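Local atomic coordinates of NTF2-like Protein (Anabaena variabilis ATCC 29413, PDB entry 3DMC), a protein that is of unknown function but belongs to the SnoaL-like branch of the NTF2 clan, whose cone-shaped fold often encloses a pocket for small molecules. Residues A14-F18 with V90-F94. Numbering follows the deposited sequence.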
ATOM      1  N   ALA A  14       3.993 -15.801   2.753  1.00 10.10           N
ATOM      2  CA  ALA A  14       3.691 -14.621   1.875  1.00 10.43           C
ATOM      3  C   ALA A  14       4.616 -14.611   0.656  1.00 11.97           C
ATOM      4  O   ALA A  14       4.177 -14.358  -0.490  1.00 10.99           O
ATOM      5  CB  ALA A  14       3.801 -13.273   2.648  1.00 11.80           C
ATOM      6  N   HIS A  15       5.893 -14.862   0.903  1.00 13.09           N
ATOM      7  CA  HIS A  15       6.861 -14.848  -0.210  1.00 13.16           C
ATOM      8  C   HIS A  15       6.510 -15.936  -1.204  1.00 13.12           C
ATOM      9  O   HIS A  15       6.669 -15.759  -2.418  1.00 14.04           O
ATOM     10  CB  HIS A  15       8.324 -14.988   0.230  1.00 13.86           C
ATOM     11  CG  HIS A  15       8.998 -13.696   0.607  1.00 12.08           C
ATOM     12  ND1 HIS A  15       9.413 -12.767  -0.324  1.00 12.29           N
ATOM     13  CD2 HIS A  15       9.342 -13.195   1.815  1.00 13.32           C
ATOM     14  CE1 HIS A  15       9.973 -11.744   0.300  1.00 15.10           C
ATOM     15  NE2 HIS A  15       9.948 -11.982   1.600  1.00 11.77           N
ATOM     16  N   GLN A  16       6.040 -17.075  -0.716  1.00 13.37           N
ATOM     17  CA  GLN A  16       5.673 -18.154  -1.639  1.00 13.64           C
ATOM     18  C   GLN A  16       4.475 -17.705  -2.442  1.00 13.49           C
ATOM     19  O   GLN A  16       4.418 -17.883  -3.645  1.00 11.78           O
ATOM     20  CB  GLN A  16       5.364 -19.468  -0.928  1.00 18.56           C
ATOM     21  CG  GLN A  16       5.040 -20.594  -1.904  1.00 24.05           C
ATOM     22  CD  GLN A  16       6.202 -20.889  -2.859  1.00 26.08           C
ATOM     23  OE1 GLN A  16       6.184 -20.509  -4.042  1.00 28.19           O
ATOM     24  NE2 GLN A  16       7.225 -21.546  -2.336  1.00 30.33           N
ATOM     25  N   GLY A  17       3.511 -17.113  -1.767  1.00 12.46           N
ATOM     26  CA  GLY A  17       2.343 -16.527  -2.448  1.00 13.56           C
ATOM     27  C   GLY A  17       2.729 -15.515  -3.503  1.00 10.34           C
ATOM     28  O   GLY A  17       2.145 -15.494  -4.611  1.00 12.49           O
ATOM     29  N   PHE A  18       3.737 -14.706  -3.186  1.00 12.77           N
ATOM     30  CA  PHE A  18       4.149 -13.634  -4.100  1.00 12.51           C
ATOM     31  C   PHE A  18       4.819 -14.238  -5.334  1.00 11.14           C
ATOM     32  O   PHE A  18       4.645 -13.773  -6.445  1.00  9.21           O
ATOM     33  CB  PHE A  18       5.040 -12.582  -3.455  1.00 16.01           C
ATOM     34  CG  PHE A  18       5.016 -11.281  -4.187  1.00 15.06           C
ATOM     35  CD1 PHE A  18       3.870 -10.489  -4.155  1.00 18.62           C
ATOM     36  CD2 PHE A  18       6.096 -10.867  -4.938  1.00 17.36           C
ATOM     37  CE1 PHE A  18       3.825  -9.294  -4.835  1.00 22.55           C
ATOM     38  CE2 PHE A  18       6.050  -9.667  -5.642  1.00 20.39           C
ATOM     39  CZ  PHE A  18       4.898  -8.880  -5.578  1.00 17.39           C
ATOM     40  N   VAL A  90       1.801  -9.273   5.360  1.00  8.52           N
ATOM     41  CA  VAL A  90       2.983  -8.878   4.569  1.00  9.16           C
ATOM     42  C   VAL A  90       2.535  -7.982   3.441  1.00  8.69           C
ATOM     43  O   VAL A  90       1.509  -8.242   2.770  1.00  8.40           O
ATOM     44  CB  VAL A  90       3.726 -10.083   3.972  1.00  9.61           C
ATOM     45  CG1 VAL A  90       5.010  -9.605   3.374  1.00 12.40           C
ATOM     46  CG2 VAL A  90       3.997 -11.157   5.073  1.00  8.87           C
ATOM     47  N   VAL A  91       3.286  -6.907   3.243  1.00  8.13           N
ATOM     48  CA  VAL A  91       2.999  -5.978   2.134  1.00  8.49           C
ATOM     49  C   VAL A  91       4.208  -5.943   1.232  1.00  9.58           C
ATOM     50  O   VAL A  91       5.356  -5.866   1.689  1.00  8.50           O
ATOM     51  CB  VAL A  91       2.731  -4.512   2.607  1.00  9.15           C
ATOM     52  CG1 VAL A  91       2.439  -3.554   1.420  1.00  8.68           C
ATOM     53  CG2 VAL A  91       1.587  -4.426   3.622  1.00  5.92           C
ATOM     54  N   PHE A  92       3.893  -6.046  -0.046  1.00  9.72           N
ATOM     55  CA  PHE A  92       4.833  -5.998  -1.155  1.00  7.84           C
ATOM     56  C   PHE A  92       4.576  -4.713  -1.928  1.00  8.32           C
ATOM     57  O   PHE A  92       3.514  -4.533  -2.485  1.00 11.10           O
ATOM     58  CB  PHE A  92       4.594  -7.212  -2.064  1.00  9.55           C
ATOM     59  CG  PHE A  92       4.862  -8.523  -1.399  1.00  9.33           C
ATOM     60  CD1 PHE A  92       3.837  -9.175  -0.660  1.00  7.40           C
ATOM     61  CD2 PHE A  92       6.106  -9.134  -1.500  1.00 11.40           C
ATOM     62  CE1 PHE A  92       4.083 -10.368  -0.041  1.00 13.37           C
ATOM     63  CE2 PHE A  92       6.338 -10.345  -0.877  1.00 11.41           C
ATOM     64  CZ  PHE A  92       5.336 -10.951  -0.147  1.00 11.57           C
ATOM     65  N   GLU A  93       5.584  -3.847  -1.965  1.00  7.20           N
ATOM     66  CA  GLU A  93       5.541  -2.631  -2.744  1.00  9.03           C
ATOM     67  C   GLU A  93       6.416  -2.887  -3.962  1.00 10.48           C
ATOM     68  O   GLU A  93       7.646  -3.116  -3.846  1.00  6.97           O
ATOM     69  CB  GLU A  93       6.075  -1.427  -1.973  1.00  8.77           C
ATOM     70  CG  GLU A  93       5.245  -0.985  -0.789  1.00  8.38           C
ATOM     71  CD  GLU A  93       5.889   0.173  -0.057  1.00 10.18           C
ATOM     72  OE1 GLU A  93       6.131   1.219  -0.733  1.00  8.00           O
ATOM     73  OE2 GLU A  93       6.145   0.027   1.166  1.00 10.73           O
ATOM     74  N   PHE A  94       5.769  -2.818  -5.115  1.00  7.82           N
ATOM     75  CA  PHE A  94       6.415  -3.182  -6.385  1.00  8.84           C
ATOM     76  C   PHE A  94       6.070  -2.264  -7.574  1.00 10.78           C
ATOM     77  O   PHE A  94       5.167  -1.417  -7.514  1.00  7.25           O
ATOM     78  CB  PHE A  94       6.211  -4.673  -6.720  1.00 11.25           C
ATOM     79  CG  PHE A  94       4.785  -5.049  -7.037  1.00 11.00           C
ATOM     80  CD1 PHE A  94       3.904  -5.470  -6.046  1.00  9.94           C
ATOM     81  CD2 PHE A  94       4.322  -4.993  -8.343  1.00 12.31           C
ATOM     82  CE1 PHE A  94       2.607  -5.813  -6.362  1.00  9.40           C
ATOM     83  CE2 PHE A  94       3.030  -5.327  -8.651  1.00 10.52           C
ATOM     84  CZ  PHE A  94       2.162  -5.740  -7.662  1.00 11.69           C
TER
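F92 and F18 dominate this buried meeting of helix and sheet, with A14 next in buried area. Reaching from the strand toward the helix, the F92 ring lies almost parallel to that of F18 (4° between planes, centroids 4.1 Å apart) in an offset stack whose closest atoms are F18 CD1 and F92 CG, at 3.5 Å. F18 CB sits over the same face and adds a CH-pi contact. The segment axes approach to 9.7 Å, a usual helix-on-sheet spacing, which two large flat rings fill face to face with little void. Where the backbones draw closer, with A14 and V90 CA atoms 6.4 Å apart, a small residue is needed: A14 CB packs tightly on V90 CG2 at 3.2 Å, and lies 3.9 Å from the tip atom F92 CZ. H15, at the partly exposed margin, offers its ring face to the edge of F92 in a T-shaped pair (planes at 90°), while the edge of F18 is turned toward the face of F94 in an offset edge-to-face pair (planes at 62°), continuing the aromatic cluster. An acetate, probably from the crystallisation liquor, lies about 4 Å from the F94 side chain and may mark a pocket. Strand alternation turns V90, F92 and F94 to the helix, V91 and E93 away, E93 forming a salt bridge with R124 of the second subunit; segment 90-94 thus has one side in the core and the other at the dimer interface. No hydrogen bond joins the segments; aromatic and apolar packing joins this turn of helix 9-27 to the curved sheet, the arrangement characteristic of the NTF2-like alpha+beta cone.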